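PDB 5GIV: carboxypeptidase 1 from Deinococcus radiodurans str. R1, which acts as an M32-family metallocarboxypeptidase, a zinc-dependent hydrolase that removes amino acids one at a time from peptide C-termini, probably with broad specificity. Local coordinates for the interface of chains A and B. Numbering follows the deposited sequence. Chains: chain A/B, Carboxypeptidase 1.

Contact 1 and contact 2 are two patches of one two-fold symmetric interface between identical carboxypeptidase subunits, and the centres of their C-alpha atoms lie about 16 Å apart. Helix 43-61 of chain B serves both: B:Arg46, near its start, belongs to contact 2, whereas B:Leu52 and B:Leu56, further on, belong to contact 1. On chain A the partners differ, helix 8-36 in contact 1 and strand 245-250 in contact 2. Apolar helix packing thus gives way to a mixed patch, where a water bridge and the chain B segment 37-42 meet the strand, and symmetry repeats both. The coordinates alone do not establish this dimer in solution.

Contact 1: the interface of chains A and B. Residues chain A 19, 22-23; chain B 52, 56.
Two helices of the M32 carboxypeptidase fold, 8-36 of chain A and 43-61 of chain B, cross steeply here in the deposited dimer, and B:Leu52 supplies the central knob. It has 66 Å² of surface hidden by the partner chain, against 22 Å² for A:Phe23 and 20 Å² for A:Glu19. Its CG stands anti to the backbone N (chi1 175°), which carries the isobutyl group out to chain A, where the two methyls part to different neighbours. CD1 meets the aliphatic stretch of A:Glu19, with CG of that residue 3.7 Å away; the two side chains cross at about a right angle, and the carboxylate carbon CD follows at 3.9 Å. The other methyl, CD2, reaches the beta-carbon CB of A:Asp22 at 3.7 Å and also sits over one face of the A:Phe23 ring, 3.9 Å above its plane and displaced toward the rim. B:Leu52 is therefore received by three side chains spaced along one helix, with carbon rather than oxygen making the nearest approaches.

A:Phe23 has a second neighbour one turn further along the chain B helix. B:Leu56 comes from the opposite direction, and its methyl CD1 lies 3.5 Å from CZ, the far ring carbon, and 3.9 Å from CE1. The ring thus touches both leucines, one over a face and the other around its outer end.

Within chain A, A:Glu19 extends past CG and brings OE1 to the edge of the A:Phe23 ring, in its plane, where the rim hydrogens would probably favour a negative carboxylate. Replacing A:Glu19 by an alanine would probably leave CD1 of B:Leu52 without its aliphatic neighbour, opening a gap beside that methyl, and would take the carboxylate oxygen from the phenyl edge.

Contact 2: the interface of chains A and B. Residues chain A 245, 247; chain B 37-39, 42, 46.
OD2 of A:Asp245, a carboxylate oxygen, is gripped from two directions: it turns its syn lone pair, the one on the side of OD1, to NH2 of A:Arg247 at 2.9 Å, and also meets water 1 at 2.7 Å. The other oxygen, OD1, takes the nearly straight bond from A:Arg247 NE, 2.7 Å long with 172° at the hydrogen. This is a side-on, two-nitrogen salt bridge within strand 245-250 of chain A. The NE bond lies almost in the guanidinium plane, while the NH2 bond is tilted from it and more bent. The extended chain of A:Arg247 from CG to NE brings its head alongside the aspartate, and the pairing is likely to restrain rotation of both groups.

Water 1 carries the link across the interface: NH2 of B:Arg46 is 2.9 Å from it, the chain of that arginine curling at chi2 and chi3 (56° and 52°). Its positive charge probably supplements that of A:Arg247 around the carboxylate.

Chain B also lays apolar groups against the pair. The ring of B:Pro39 crosses the aspartate, CD lying 3.7 Å from A:Asp245 CG and 3.5 Å from A:Arg247 NH2. B:Leu38 CD1 meets the guanidinium edge of A:Arg247 in its plane, yet lies over a face of the B:Arg46 guanidinium.

In the deposited dimer, the site holds strand 245-250 against the partner's 37-42 segment by packing, and ties it through water to the first turn of helix 43-61.

Contact 1: the interface of chains A and B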
loop_
_atom_site.group_PDB
_atom_site.type_symbol
_atom_site.label_atom_id
_atom_site.label_comp_id
_atom_site.label_asym_id
_atom_site.label_seq_id
_atom_site.Cartn_x
_atom_site.Cartn_y
_atom_site.Cartn_z
ATOM N N GLU A 19 -19.666 -1.793 5.856
ATOM C CA GLU A 19 -18.690 -1.174 6.745
ATOM C C GLU A 19 -17.756 -2.226 7.330
ATOM O O GLU A 19 -16.553 -1.983 7.485
ATOM C CB GLU A 19 -19.412 -0.383 7.844
ATOM C CG GLU A 19 -18.491 0.484 8.718
ATOM C CD GLU A 19 -19.242 1.339 9.732
ATOM O OE1 GLU A 19 -18.697 1.582 10.833
ATOM O OE2 GLU A 19 -20.377 1.774 9.438
ATOM N N ASP A 22 -15.380 -3.075 4.604
ATOM C CA ASP A 22 -14.425 -1.994 4.359
ATOM C C ASP A 22 -13.332 -1.961 5.426
ATOM O O ASP A 22 -12.147 -1.799 5.105
ATOM C CB ASP A 22 -15.157 -0.653 4.257
ATOM C CG ASP A 22 -16.039 -0.564 3.016
ATOM O OD1 ASP A 22 -15.853 -1.389 2.093
ATOM O OD2 ASP A 22 -16.903 0.339 2.945
ATOM N N PHE A 23 -13.700 -2.121 6.702
ATOM C CA PHE A 23 -12.665 -2.303 7.710
ATOM C C PHE A 23 -11.745 -3.450 7.325
ATOM O O PHE A 23 -10.518 -3.334 7.417
ATOM C CB PHE A 23 -13.280 -2.576 9.085
ATOM C CG PHE A 23 -13.611 -1.339 9.868
ATOM C CD1 PHE A 23 -12.604 -0.595 10.470
ATOM C CD2 PHE A 23 -14.927 -0.946 10.049
ATOM C CE1 PHE A 23 -12.901 0.545 11.202
ATOM C CE2 PHE A 23 -15.238 0.196 10.786
ATOM C CZ PHE A 23 -14.220 0.939 11.366
ATOM N N LEU B 52 -14.955 6.228 4.903
ATOM C CA LEU B 52 -15.164 5.590 6.197
ATOM C C LEU B 52 -14.139 6.079 7.216
ATOM O O LEU B 52 -14.491 6.393 8.360
ATOM C CB LEU B 52 -15.115 4.065 6.052
ATOM C CG LEU B 52 -15.194 3.272 7.361
ATOM C CD1 LEU B 52 -16.521 3.531 8.061
ATOM C CD2 LEU B 52 -15.035 1.780 7.100
ATOM N N LEU B 56 -14.543 8.593 10.724
ATOM C CA LEU B 56 -14.075 8.196 12.047
ATOM C C LEU B 56 -13.087 9.210 12.611
ATOM O O LEU B 56 -13.219 9.655 13.759
ATOM C CB LEU B 56 -13.429 6.813 11.970
ATOM C CG LEU B 56 -14.347 5.631 11.682
ATOM C CD1 LEU B 56 -13.515 4.405 11.371
ATOM C CD2 LEU B 56 -15.248 5.376 12.879
#

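Contact 2: the interface of chains A and B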
loop_
_atom_site.group_PDB
_atom_site.type_symbol
_atom_site.label_atom_id
_atom_site.label_comp_id
_atom_site.label_asym_id
_atom_site.label_seq_id
_atom_site.Cartn_x
_atom_site.Cartn_y
_atom_site.Cartn_z
ATOM N N ASP A 245 -10.094 -6.020 -5.478
ATOM C CA ASP A 245 -8.674 -5.839 -5.178
ATOM C C ASP A 245 -8.194 -7.107 -4.463
ATOM O O ASP A 245 -8.219 -7.189 -3.232
ATOM C CB ASP A 245 -8.466 -4.598 -4.323
ATOM C CG ASP A 245 -7.036 -4.095 -4.339
ATOM O OD1 ASP A 245 -6.162 -4.744 -4.938
ATOM O OD2 ASP A 245 -6.792 -3.034 -3.745
ATOM N N ARG A 247 -4.952 -9.293 -4.178
ATOM C CA ARG A 247 -3.531 -9.209 -4.481
ATOM C C ARG A 247 -2.795 -10.482 -4.082
ATOM O O ARG A 247 -3.151 -11.157 -3.113
ATOM C CB ARG A 247 -2.915 -7.999 -3.784
ATOM C CG ARG A 247 -3.700 -6.726 -4.058
ATOM C CD ARG A 247 -2.902 -5.473 -3.733
ATOM N NE ARG A 247 -3.702 -4.272 -3.954
ATOM C CZ ARG A 247 -3.321 -3.037 -3.638
ATOM N NH1 ARG A 247 -2.135 -2.811 -3.083
ATOM N NH2 ARG A 247 -4.131 -2.022 -3.882
ATOM N N PHE B 37 -0.327 1.700 -6.510
ATOM C CA PHE B 37 -0.537 0.290 -6.807
ATOM C C PHE B 37 -1.994 -0.147 -6.898
ATOM O O PHE B 37 -2.246 -1.287 -7.303
ATOM C CB PHE B 37 0.178 -0.575 -5.753
ATOM C CG PHE B 37 1.657 -0.325 -5.677
ATOM C CD1 PHE B 37 2.483 -0.660 -6.741
ATOM C CD2 PHE B 37 2.229 0.233 -4.538
ATOM C CE1 PHE B 37 3.850 -0.434 -6.676
ATOM C CE2 PHE B 37 3.591 0.460 -4.468
ATOM C CZ PHE B 37 4.402 0.125 -5.541
ATOM N N LEU B 38 -2.950 0.713 -6.569
ATOM C CA LEU B 38 -4.360 0.331 -6.630
ATOM C C LEU B 38 -4.721 -0.144 -8.035
ATOM O O LEU B 38 -4.427 0.557 -9.014
ATOM C CB LEU B 38 -5.249 1.508 -6.232
ATOM C CG LEU B 38 -6.761 1.273 -6.108
ATOM C CD1 LEU B 38 -7.072 0.336 -4.957
ATOM C CD2 LEU B 38 -7.472 2.601 -5.929
ATOM N N PRO B 39 -5.298 -1.335 -8.185
ATOM C CA PRO B 39 -5.719 -1.795 -9.518
ATOM C C PRO B 39 -6.852 -0.942 -10.080
ATOM O O PRO B 39 -7.666 -0.375 -9.348
ATOM C CB PRO B 39 -6.177 -3.241 -9.270
ATOM C CG PRO B 39 -5.487 -3.655 -7.991
ATOM C CD PRO B 39 -5.415 -2.393 -7.164
ATOM N N ALA B 42 -10.591 -0.947 -8.883
ATOM C CA ALA B 42 -10.832 -0.871 -7.451
ATOM C C ALA B 42 -11.032 0.559 -6.959
ATOM O O ALA B 42 -11.040 0.789 -5.746
ATOM C CB ALA B 42 -9.683 -1.533 -6.688
ATOM N N ARG B 46 -12.102 1.910 -2.892
ATOM C CA ARG B 46 -11.073 2.626 -2.150
ATOM C C ARG B 46 -11.585 3.980 -1.674
ATOM O O ARG B 46 -11.352 4.371 -0.520
ATOM C CB ARG B 46 -9.818 2.776 -3.005
ATOM C CG ARG B 46 -8.759 3.672 -2.384
ATOM C CD ARG B 46 -8.348 3.198 -0.989
ATOM N NE ARG B 46 -7.958 1.790 -0.962
ATOM C CZ ARG B 46 -6.742 1.351 -1.265
ATOM N NH1 ARG B 46 -5.797 2.209 -1.609
ATOM N NH2 ARG B 46 -6.472 0.057 -1.219
HETATM O O HOH W 1 -8.471 -1.908 -1.951
#